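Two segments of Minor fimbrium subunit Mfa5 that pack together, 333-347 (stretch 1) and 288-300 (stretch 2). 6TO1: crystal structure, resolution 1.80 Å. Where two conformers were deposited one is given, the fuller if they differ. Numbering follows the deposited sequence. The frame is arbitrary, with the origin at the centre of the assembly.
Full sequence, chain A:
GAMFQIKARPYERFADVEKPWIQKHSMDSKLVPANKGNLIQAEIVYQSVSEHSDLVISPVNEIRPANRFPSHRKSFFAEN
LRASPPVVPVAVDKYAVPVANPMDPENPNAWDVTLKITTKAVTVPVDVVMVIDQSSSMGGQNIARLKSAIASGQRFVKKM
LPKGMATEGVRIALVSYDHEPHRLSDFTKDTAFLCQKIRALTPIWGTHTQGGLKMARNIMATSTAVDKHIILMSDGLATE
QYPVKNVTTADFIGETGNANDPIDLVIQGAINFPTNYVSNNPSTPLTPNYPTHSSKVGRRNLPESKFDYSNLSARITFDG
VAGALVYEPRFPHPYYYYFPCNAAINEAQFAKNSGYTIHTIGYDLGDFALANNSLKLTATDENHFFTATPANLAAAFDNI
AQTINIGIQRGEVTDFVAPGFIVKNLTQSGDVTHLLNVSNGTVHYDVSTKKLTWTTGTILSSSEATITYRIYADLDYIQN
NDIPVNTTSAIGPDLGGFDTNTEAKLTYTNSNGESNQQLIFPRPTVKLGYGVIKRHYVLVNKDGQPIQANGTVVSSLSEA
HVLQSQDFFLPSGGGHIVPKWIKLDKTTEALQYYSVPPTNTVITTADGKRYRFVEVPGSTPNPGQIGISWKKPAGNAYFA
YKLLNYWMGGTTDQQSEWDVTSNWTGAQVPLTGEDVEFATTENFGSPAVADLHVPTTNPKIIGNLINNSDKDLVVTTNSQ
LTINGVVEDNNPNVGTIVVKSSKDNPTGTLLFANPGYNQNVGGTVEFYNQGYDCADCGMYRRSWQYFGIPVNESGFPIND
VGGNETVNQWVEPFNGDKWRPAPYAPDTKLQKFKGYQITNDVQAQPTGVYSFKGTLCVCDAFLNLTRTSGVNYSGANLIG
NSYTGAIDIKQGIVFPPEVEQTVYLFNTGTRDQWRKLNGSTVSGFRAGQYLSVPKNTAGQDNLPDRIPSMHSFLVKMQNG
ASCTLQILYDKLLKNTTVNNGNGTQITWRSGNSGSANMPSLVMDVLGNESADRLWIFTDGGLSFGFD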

# COMPACT_ATOMS: atom_id res chain seq x y z
N HIS A 333 -13.89 58.11 20.95
CA HIS A 333 -13.83 58.50 19.54
C HIS A 333 -12.51 58.05 18.93
O HIS A 333 -11.46 58.25 19.54
CB HIS A 333 -14.03 60.02 19.47
CG HIS A 333 -14.13 60.57 18.09
ND1 HIS A 333 -13.04 60.64 17.24
CD2 HIS A 333 -15.18 61.05 17.40
CE1 HIS A 333 -13.42 61.15 16.09
NE2 HIS A 333 -14.72 61.41 16.15
N PRO A 334 -12.51 57.43 17.73
CA PRO A 334 -13.62 57.31 16.79
C PRO A 334 -14.51 56.10 16.94
O PRO A 334 -15.29 55.83 16.02
CB PRO A 334 -12.89 57.24 15.42
CG PRO A 334 -11.62 56.50 15.76
CD PRO A 334 -11.22 57.02 17.14
N TYR A 335 -14.37 55.41 18.07
CA TYR A 335 -15.24 54.35 18.57
C TYR A 335 -14.73 52.99 18.09
O TYR A 335 -14.18 52.84 16.99
CB TYR A 335 -16.70 54.58 18.20
CG TYR A 335 -17.17 55.94 18.61
CD1 TYR A 335 -16.94 56.42 19.89
CD2 TYR A 335 -17.83 56.76 17.71
CE1 TYR A 335 -17.35 57.71 20.26
CE2 TYR A 335 -18.23 58.05 18.07
CZ TYR A 335 -17.99 58.50 19.34
OH TYR A 335 -18.41 59.79 19.68
N TYR A 336 -14.85 52.03 19.02
CA TYR A 336 -14.24 50.71 18.95
C TYR A 336 -15.31 49.66 19.17
O TYR A 336 -16.16 49.81 20.06
CB TYR A 336 -13.14 50.55 20.02
CG TYR A 336 -12.01 51.49 19.80
CD1 TYR A 336 -10.81 51.04 19.29
CD2 TYR A 336 -12.15 52.86 20.04
CE1 TYR A 336 -9.76 51.90 19.04
CE2 TYR A 336 -11.12 53.73 19.79
CZ TYR A 336 -9.94 53.25 19.30
OH TYR A 336 -8.90 54.12 19.06
N TYR A 337 -15.27 48.58 18.37
CA TYR A 337 -16.33 47.58 18.36
C TYR A 337 -15.72 46.20 18.26
O TYR A 337 -14.88 45.98 17.38
CB TYR A 337 -17.30 47.78 17.18
CG TYR A 337 -17.91 49.14 17.15
CD1 TYR A 337 -19.14 49.38 17.74
CD2 TYR A 337 -17.22 50.20 16.61
CE1 TYR A 337 -19.68 50.64 17.77
CE2 TYR A 337 -17.75 51.47 16.63
CZ TYR A 337 -18.98 51.67 17.21
OH TYR A 337 -19.49 52.97 17.22
N TYR A 338 -16.14 45.29 19.14
CA TYR A 338 -15.82 43.88 18.92
C TYR A 338 -16.55 43.41 17.67
O TYR A 338 -17.67 43.84 17.37
CB TYR A 338 -16.21 43.05 20.15
CG TYR A 338 -15.46 43.48 21.41
CD1 TYR A 338 -14.17 43.02 21.68
CD2 TYR A 338 -16.05 44.36 22.32
CE1 TYR A 338 -13.49 43.45 22.81
CE2 TYR A 338 -15.39 44.76 23.47
CZ TYR A 338 -14.11 44.33 23.69
OH TYR A 338 -13.44 44.73 24.83
N PHE A 339 -15.89 42.53 16.92
CA PHE A 339 -16.30 42.10 15.59
C PHE A 339 -16.29 40.57 15.59
O PHE A 339 -15.27 39.95 15.26
CB PHE A 339 -15.36 42.70 14.55
CG PHE A 339 -15.69 42.36 13.12
CD1 PHE A 339 -16.96 41.97 12.73
CD2 PHE A 339 -14.70 42.47 12.17
CE1 PHE A 339 -17.23 41.66 11.41
CE2 PHE A 339 -14.95 42.17 10.85
CZ PHE A 339 -16.22 41.76 10.46
N PRO A 340 -17.39 39.94 16.00
CA PRO A 340 -17.37 38.47 16.14
C PRO A 340 -16.96 37.70 14.90
O PRO A 340 -16.34 36.64 15.04
CB PRO A 340 -18.80 38.14 16.59
CG PRO A 340 -19.12 39.28 17.50
CD PRO A 340 -18.53 40.51 16.78
N CYS A 341 -17.26 38.19 13.69
CA CYS A 341 -16.80 37.47 12.51
C CYS A 341 -15.27 37.37 12.50
O CYS A 341 -14.71 36.33 12.15
CB CYS A 341 -17.27 38.14 11.23
SG CYS A 341 -19.00 37.97 10.77
N ASN A 342 -14.59 38.46 12.85
CA ASN A 342 -13.13 38.45 12.93
C ASN A 342 -12.65 37.58 14.09
O ASN A 342 -11.64 36.90 13.97
CB ASN A 342 -12.59 39.88 13.08
CG ASN A 342 -11.99 40.43 11.78
OD1 ASN A 342 -12.13 39.82 10.71
ND2 ASN A 342 -11.34 41.56 11.88
N ALA A 343 -13.35 37.59 15.23
CA ALA A 343 -12.95 36.70 16.32
C ALA A 343 -13.02 35.23 15.90
O ALA A 343 -12.19 34.41 16.32
CB ALA A 343 -13.81 36.93 17.55
N ALA A 344 -14.01 34.87 15.10
CA ALA A 344 -14.12 33.49 14.62
C ALA A 344 -13.02 33.15 13.63
O ALA A 344 -12.49 32.03 13.66
CB ALA A 344 -15.49 33.28 13.99
N ILE A 345 -12.68 34.07 12.73
CA ILE A 345 -11.51 33.85 11.87
C ILE A 345 -10.27 33.64 12.74
O ILE A 345 -9.44 32.76 12.46
CB ILE A 345 -11.32 35.01 10.88
CG1 ILE A 345 -12.55 35.16 9.96
CG2 ILE A 345 -10.03 34.78 10.12
CD1 ILE A 345 -12.61 36.49 9.24
N ASN A 346 -10.14 34.44 13.81
CA ASN A 346 -9.01 34.36 14.73
C ASN A 346 -8.94 32.99 15.38
O ASN A 346 -7.86 32.37 15.47
CB ASN A 346 -9.19 35.47 15.79
CG ASN A 346 -7.89 35.97 16.40
OD1 ASN A 346 -7.83 37.13 16.84
ND2 ASN A 346 -6.91 35.12 16.50
N GLU A 347 -10.09 32.48 15.83
CA GLU A 347 -10.15 31.18 16.48
C GLU A 347 -9.82 30.07 15.49
O GLU A 347 -9.11 29.11 15.84
CB GLU A 347 -11.55 30.98 17.05
CG GLU A 347 -11.68 29.78 17.93
CD GLU A 347 -10.96 29.94 19.25
OE1 GLU A 347 -10.81 31.10 19.71
OE2 GLU A 347 -10.54 28.92 19.84
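Stretch 2 (288-300) PNYPTHSSKVGRR

Stretch 2 lies alongside stretch 1 as a short parallel β-strand pairing, flanked by side-chain contacts of its leading loop and by a polar clasp between its last residues and a helix. The strands are 296-298 and 336-338; their axes approach to 4.6 Å and their N-to-C directions differ by 21° (signed crossing angle -21°), so both chains run the same way. The register is set by bridges pairing Tyr336 with Lys296 (CA-CA 4.8 Å) and Tyr337 with Val297 (CA-CA 4.7 Å). Backbone hydrogen bonds confirm it: Lys296 N donates to Tyr335 O (3.0 Å, 165°), Tyr337 N to Lys296 O (2.9 Å, 137°), and Gly298 N to Tyr337 O (2.8 Å), the last weak because its angle is only 122°. Side chains of Tyr336 and Lys296 share one sheet face, those of Tyr337 and Val297 the other.

Before the strand, stretch 2 is an extended segment followed by a type I turn from Thr292 to Ser295, closed by Ser295 N to Thr292 O at 3.0 Å. Ser295 OG donates to Pro334 O (2.8 Å), while accepting from Thr292 N (2.9 Å), which ties the turn to the residue after a cis peptide bond. Farther back, the Tyr337 hydroxyl reaches Asn289, OH donating to O at 2.6 Å, with Pro291 over one face of its ring. Asn289 CB sits 3.6 Å from the Tyr335 ring centroid, 2° off the normal, a CH-π contact.

Beyond the strand, Phe339 occupies the N-cap position and helix 340-347 turns Asn342 toward stretch 2. Asn342 ND2 donates to Gly298 O (2.8 Å, 171°), and Asn342 OD1 accepts from Arg300 NH1 (3.2 Å, 166°). A water donates to both Arg299 O (2.6 Å) and Asn346 OD1 (2.8 Å), linking two acceptors. The contact buries 946 Å² in total.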

# COMPACT_ATOMS: atom_id res chain seq x y z
N PRO A 288 -25.59 52.95 22.09
CA PRO A 288 -24.16 53.01 21.74
C PRO A 288 -23.88 54.24 20.90
O PRO A 288 -24.78 54.83 20.31
CB PRO A 288 -23.94 51.73 20.94
CG PRO A 288 -25.26 51.49 20.27
CD PRO A 288 -26.32 51.98 21.25
N ASN A 289 -22.61 54.64 20.85
CA ASN A 289 -22.13 55.45 19.75
C ASN A 289 -22.03 54.57 18.50
O ASN A 289 -21.64 53.40 18.59
CB ASN A 289 -20.78 56.06 20.08
CG ASN A 289 -20.92 57.22 21.04
OD1 ASN A 289 -21.37 58.29 20.66
ND2 ASN A 289 -20.54 57.02 22.28
N TYR A 290 -22.37 55.14 17.34
CA TYR A 290 -22.39 54.35 16.12
C TYR A 290 -21.17 54.61 15.24
O TYR A 290 -20.55 55.67 15.31
CB TYR A 290 -23.69 54.64 15.35
CG TYR A 290 -24.89 54.01 16.01
CD1 TYR A 290 -25.28 52.71 15.70
CD2 TYR A 290 -25.63 54.70 16.96
CE1 TYR A 290 -26.36 52.12 16.33
CE2 TYR A 290 -26.72 54.12 17.57
CZ TYR A 290 -27.08 52.84 17.26
OH TYR A 290 -28.15 52.24 17.87
N PRO A 291 -20.79 53.63 14.42
CA PRO A 291 -19.51 53.72 13.71
C PRO A 291 -19.53 54.62 12.49
O PRO A 291 -20.57 54.88 11.87
CB PRO A 291 -19.23 52.27 13.29
CG PRO A 291 -20.55 51.61 13.30
CD PRO A 291 -21.37 52.28 14.35
N THR A 292 -18.34 55.10 12.17
CA THR A 292 -18.05 55.87 10.97
C THR A 292 -16.89 55.21 10.25
O THR A 292 -16.33 54.20 10.70
CB THR A 292 -17.68 57.32 11.32
OG1 THR A 292 -16.40 57.33 11.97
CG2 THR A 292 -18.74 57.94 12.21
N HIS A 293 -16.48 55.80 9.11
CA HIS A 293 -15.37 55.21 8.37
C HIS A 293 -14.07 55.18 9.18
O HIS A 293 -13.16 54.41 8.83
CB HIS A 293 -15.14 55.97 7.05
CG HIS A 293 -16.14 55.64 6.00
ND1 HIS A 293 -16.26 54.38 5.45
CD2 HIS A 293 -17.09 56.40 5.39
CE1 HIS A 293 -17.25 54.37 4.57
NE2 HIS A 293 -17.75 55.59 4.50
N SER A 294 -13.96 55.99 10.22
CA SER A 294 -12.75 56.03 11.04
C SER A 294 -12.80 55.09 12.25
O SER A 294 -11.81 54.99 12.97
CB SER A 294 -12.50 57.46 11.53
OG SER A 294 -12.28 58.31 10.41
N SER A 295 -13.92 54.41 12.46
CA SER A 295 -14.03 53.51 13.60
C SER A 295 -13.13 52.29 13.47
O SER A 295 -12.64 51.94 12.40
CB SER A 295 -15.48 53.06 13.75
OG SER A 295 -16.31 54.16 14.08
N LYS A 296 -12.94 51.60 14.60
CA LYS A 296 -12.03 50.48 14.71
C LYS A 296 -12.84 49.26 15.15
O LYS A 296 -13.73 49.36 16.00
CB LYS A 296 -10.91 50.78 15.70
CG LYS A 296 -10.16 52.11 15.43
CD LYS A 296 -9.30 52.05 14.19
CE LYS A 296 -8.38 53.30 14.13
NZ LYS A 296 -7.54 53.32 12.91
N VAL A 297 -12.53 48.13 14.55
CA VAL A 297 -13.22 46.88 14.85
C VAL A 297 -12.22 45.83 15.29
O VAL A 297 -11.01 45.93 15.03
CB VAL A 297 -14.05 46.38 13.65
CG1 VAL A 297 -15.08 47.45 13.26
CG2 VAL A 297 -13.17 46.01 12.46
N GLY A 298 -12.73 44.80 15.96
CA GLY A 298 -11.83 43.82 16.54
C GLY A 298 -10.94 43.17 15.49
O GLY A 298 -11.37 42.88 14.37
N ARG A 299 -9.68 42.96 15.86
CA ARG A 299 -8.74 42.29 14.97
C ARG A 299 -9.09 40.81 14.81
O ARG A 299 -9.86 40.23 15.58
CB ARG A 299 -7.32 42.42 15.53
CG ARG A 299 -6.77 43.83 15.39
CD ARG A 299 -5.38 43.95 16.00
NE ARG A 299 -4.69 45.12 15.48
CZ ARG A 299 -4.05 45.17 14.31
NH1 ARG A 299 -4.01 44.10 13.52
NH2 ARG A 299 -3.45 46.30 13.94
N ARG A 300 -8.49 40.19 13.79
CA ARG A 300 -8.61 38.75 13.62
C ARG A 300 -7.27 38.04 13.80
O ARG A 300 -7.18 36.84 13.53
CB ARG A 300 -9.22 38.39 12.25
CG ARG A 300 -8.53 38.98 11.06
CD ARG A 300 -9.17 38.41 9.78
NE ARG A 300 -8.59 38.98 8.57
CZ ARG A 300 -9.14 39.97 7.86
NH1 ARG A 300 -10.29 40.51 8.22
NH2 ARG A 300 -8.50 40.43 6.79
O HOH W 1 -16.21 58.05 14.52
O HOH W 2 -10.25 38.48 17.47